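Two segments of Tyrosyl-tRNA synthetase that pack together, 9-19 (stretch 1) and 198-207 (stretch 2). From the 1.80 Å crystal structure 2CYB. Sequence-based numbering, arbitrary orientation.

Stretch 1, residues 9-19: LITRNAEEVVT
Stretch 2, residues 198-207: SPVCLHTPIL

Stretch 1 enters as the last part of a helix (Leu 9 and Ile 10, phi/psi near -65/-44), reverses through a type II beta turn from Thr 11 to Ala 14, and runs on as a short strand, Glu 16 to Val 18. The turn is closed by Ala 14 N to Thr 11 O (3.0 Å); Arg 12 (-58/129) and Asn 13 (63/18) are its corners. Stretch 2 is extended, with strand Val 200 to Thr 204 antiparallel to the first at 171°, the axes approaching to 4.7 Å. Glu 16 pairs with His 203, Val 17 with Leu 202 and Val 18 with Cys 201, at CA-CA distances of 5.1, 4.5 and 4.9 Å; the outer two pairs are hydrogen-bonded and the middle one is not.

The ladder consists of Val 18 N to Cys 201 O (2.7 Å), Cys 201 N to Val 18 O (2.8 Å), His 203 N to Glu 16 O (2.8 Å) and Glu 16 N to His 203 O (3.3 Å). His 203 O also accepts from Glu 15 N at 2.7 Å, because Glu 15 (-84/-32) kinks the chain just before the strand and brings two successive amides to one carbonyl. A cis peptide joins Val 18 to Thr 19, whose p side chain caps the helix that follows.

Val 17 and Leu 202 share one face. Leu 202 (chi1 t, chi2 157°) reaches back toward the helix end and turn: its CD1 lies 3.6 Å from Ile 10 CG2 (Ile 10 is m,t), and its CD2 is 3.9 Å from Ala 14 CB. The small alanine and the branched isoleucine thus both pack against a buried leucine.

Glu 16, Val 18, Cys 201 and His 203 project from the other face. Glu 16 (t,t, chi3 59°) curls so that OE1 accepts from His 203 ND1 at 2.7 Å, near the plane of the imidazole; His 203 has chi1 m and chi2 141°. This bond satisfies polar atoms of a buried histidine, whose NE2 is bonded elsewhere in the structure. Val 18 (t) sets CB 4.2 Å from CB of Cys 201 (m), a compact apolar pair.

Beyond the strand, Pro 205, C-gamma endo, packs CD 3.3 Å from Asn 13 O. Glu 15, exposed and extended (t,t, chi3 171°), carries OE2 to 3.1 Å from Pro 205 CA. A water links the two stretches, donating to Glu 15 OE2 (2.9 Å) and accepting from Ile 206 N (3.0 Å). In all, 573 Å² is buried.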

# COMPACT_ATOMS: atom_id res chain seq x y z
N LEU A 9 -0.23 33.37 -19.95
CA LEU A 9 0.48 32.28 -20.60
C LEU A 9 0.36 30.98 -19.80
O LEU A 9 0.12 29.91 -20.37
CB LEU A 9 1.95 32.66 -20.77
CG LEU A 9 2.92 31.58 -21.25
CD1 LEU A 9 2.48 31.04 -22.61
CD2 LEU A 9 4.32 32.16 -21.34
N ILE A 10 0.53 31.09 -18.49
CA ILE A 10 0.45 29.92 -17.61
C ILE A 10 -0.92 29.27 -17.67
O ILE A 10 -1.04 28.05 -17.74
CB ILE A 10 0.75 30.29 -16.13
CG1 ILE A 10 2.22 30.67 -15.97
CG2 ILE A 10 0.43 29.10 -15.23
CD1 ILE A 10 2.57 31.17 -14.59
N THR A 11 -1.96 30.09 -17.66
CA THR A 11 -3.30 29.54 -17.68
C THR A 11 -3.87 29.25 -19.05
O THR A 11 -4.98 28.73 -19.16
CB THR A 11 -4.27 30.45 -16.93
OG1 THR A 11 -4.25 31.75 -17.53
CG2 THR A 11 -3.86 30.57 -15.48
N ARG A 12 -3.11 29.58 -20.10
CA ARG A 12 -3.58 29.34 -21.46
C ARG A 12 -3.87 27.86 -21.66
O ARG A 12 -3.03 27.00 -21.36
CB ARG A 12 -2.53 29.78 -22.48
CG ARG A 12 -2.95 29.55 -23.94
CD ARG A 12 -1.91 30.09 -24.93
NE ARG A 12 -0.66 29.34 -24.90
CZ ARG A 12 0.45 29.72 -25.51
NH1 ARG A 12 1.56 28.98 -25.44
NH2 ARG A 12 0.48 30.86 -26.19
N ASN A 13 -5.07 27.58 -22.16
CA ASN A 13 -5.49 26.22 -22.43
C ASN A 13 -5.58 25.34 -21.19
O ASN A 13 -5.61 24.11 -21.30
CB ASN A 13 -4.58 25.57 -23.46
CG ASN A 13 -4.79 26.14 -24.86
OD1 ASN A 13 -5.86 26.66 -25.17
ND2 ASN A 13 -3.78 26.03 -25.70
N ALA A 14 -5.62 25.95 -20.02
CA ALA A 14 -5.75 25.18 -18.79
C ALA A 14 -7.24 25.09 -18.52
O ALA A 14 -7.98 26.04 -18.75
CB ALA A 14 -5.06 25.88 -17.63
N GLU A 15 -7.70 23.94 -18.06
CA GLU A 15 -9.11 23.78 -17.76
C GLU A 15 -9.44 24.30 -16.37
O GLU A 15 -10.54 24.81 -16.12
CB GLU A 15 -9.52 22.30 -17.87
CG GLU A 15 -10.96 22.04 -17.48
CD GLU A 15 -11.40 20.62 -17.74
OE1 GLU A 15 -12.51 20.24 -17.30
OE2 GLU A 15 -10.63 19.87 -18.39
N GLU A 16 -8.49 24.18 -15.46
CA GLU A 16 -8.70 24.62 -14.09
C GLU A 16 -7.40 24.94 -13.39
O GLU A 16 -6.35 24.37 -13.71
CB GLU A 16 -9.44 23.53 -13.32
CG GLU A 16 -9.57 23.77 -11.82
CD GLU A 16 -10.11 22.57 -11.07
OE1 GLU A 16 -9.47 21.49 -11.13
OE2 GLU A 16 -11.17 22.70 -10.43
N VAL A 17 -7.46 25.89 -12.46
CA VAL A 17 -6.30 26.26 -11.67
C VAL A 17 -6.76 26.30 -10.22
O VAL A 17 -7.75 26.96 -9.89
CB VAL A 17 -5.74 27.64 -12.06
CG1 VAL A 17 -4.57 27.99 -11.15
CG2 VAL A 17 -5.29 27.63 -13.52
N VAL A 18 -6.06 25.56 -9.37
CA VAL A 18 -6.39 25.49 -7.95
C VAL A 18 -5.23 25.99 -7.11
O VAL A 18 -4.30 25.24 -6.82
CB VAL A 18 -6.70 24.03 -7.54
CG1 VAL A 18 -7.10 23.98 -6.08
CG2 VAL A 18 -7.80 23.46 -8.43
N THR A 19 -5.25 27.27 -6.73
CA THR A 19 -6.32 28.20 -7.08
C THR A 19 -5.68 29.37 -7.82
O THR A 19 -4.46 29.54 -7.79
CB THR A 19 -7.04 28.74 -5.82
OG1 THR A 19 -6.11 29.48 -5.02
CG2 THR A 19 -7.61 27.60 -4.99
N SER A 198 0.61 22.79 0.86
CA SER A 198 -0.43 22.38 -0.07
C SER A 198 -0.01 22.95 -1.43
O SER A 198 0.25 24.15 -1.54
CB SER A 198 -1.78 22.94 0.37
OG SER A 198 -2.82 22.50 -0.48
N PRO A 199 0.06 22.11 -2.47
CA PRO A 199 0.46 22.59 -3.79
C PRO A 199 -0.61 23.29 -4.60
O PRO A 199 -1.81 23.04 -4.45
CB PRO A 199 0.92 21.32 -4.48
CG PRO A 199 -0.08 20.32 -3.97
CD PRO A 199 -0.13 20.65 -2.48
N VAL A 200 -0.15 24.19 -5.46
CA VAL A 200 -1.04 24.89 -6.37
C VAL A 200 -1.14 23.86 -7.50
O VAL A 200 -0.15 23.20 -7.82
CB VAL A 200 -0.39 26.17 -6.92
CG1 VAL A 200 -1.37 26.92 -7.81
CG2 VAL A 200 0.08 27.06 -5.76
N CYS A 201 -2.33 23.71 -8.08
CA CYS A 201 -2.51 22.74 -9.15
C CYS A 201 -3.05 23.37 -10.43
O CYS A 201 -3.93 24.24 -10.39
CB CYS A 201 -3.46 21.63 -8.69
SG CYS A 201 -2.92 20.83 -7.15
N LEU A 202 -2.51 22.94 -11.57
CA LEU A 202 -2.94 23.43 -12.87
C LEU A 202 -3.37 22.21 -13.67
O LEU A 202 -2.57 21.31 -13.91
CB LEU A 202 -1.80 24.16 -13.59
CG LEU A 202 -2.17 24.80 -14.93
CD1 LEU A 202 -1.19 25.91 -15.25
CD2 LEU A 202 -2.17 23.76 -16.04
N HIS A 203 -4.63 22.17 -14.06
CA HIS A 203 -5.14 21.02 -14.80
C HIS A 203 -5.44 21.30 -16.26
O HIS A 203 -6.04 22.31 -16.61
CB HIS A 203 -6.39 20.49 -14.12
CG HIS A 203 -6.16 20.04 -12.71
ND1 HIS A 203 -7.07 20.27 -11.69
CD2 HIS A 203 -5.13 19.37 -12.15
CE1 HIS A 203 -6.61 19.75 -10.57
NE2 HIS A 203 -5.44 19.20 -10.82
N THR A 204 -5.00 20.38 -17.12
CA THR A 204 -5.24 20.51 -18.55
C THR A 204 -6.44 19.64 -18.90
O THR A 204 -6.73 18.66 -18.22
CB THR A 204 -4.02 20.05 -19.35
OG1 THR A 204 -3.67 18.72 -18.95
CG2 THR A 204 -2.84 20.97 -19.11
N PRO A 205 -7.16 19.99 -19.97
CA PRO A 205 -8.32 19.17 -20.34
C PRO A 205 -7.90 17.81 -20.88
O PRO A 205 -6.76 17.63 -21.32
CB PRO A 205 -9.03 20.02 -21.39
CG PRO A 205 -7.90 20.78 -22.03
CD PRO A 205 -7.04 21.16 -20.85
N ILE A 206 -8.80 16.84 -20.83
CA ILE A 206 -8.51 15.51 -21.35
C ILE A 206 -8.87 15.50 -22.84
O ILE A 206 -10.01 15.79 -23.20
CB ILE A 206 -9.34 14.43 -20.62
CG1 ILE A 206 -9.00 14.43 -19.13
CG2 ILE A 206 -9.09 13.07 -21.25
CD1 ILE A 206 -7.52 14.28 -18.83
N LEU A 207 -7.91 15.18 -23.68
CA LEU A 207 -8.13 15.16 -25.13
C LEU A 207 -8.97 13.97 -25.59
O LEU A 207 -8.64 12.82 -25.31
CB LEU A 207 -6.80 15.12 -25.87
CG LEU A 207 -5.95 16.38 -25.93
CD1 LEU A 207 -4.67 16.08 -26.71
CD2 LEU A 207 -6.74 17.51 -26.61
O HOH W 1 -11.52 17.56 -19.87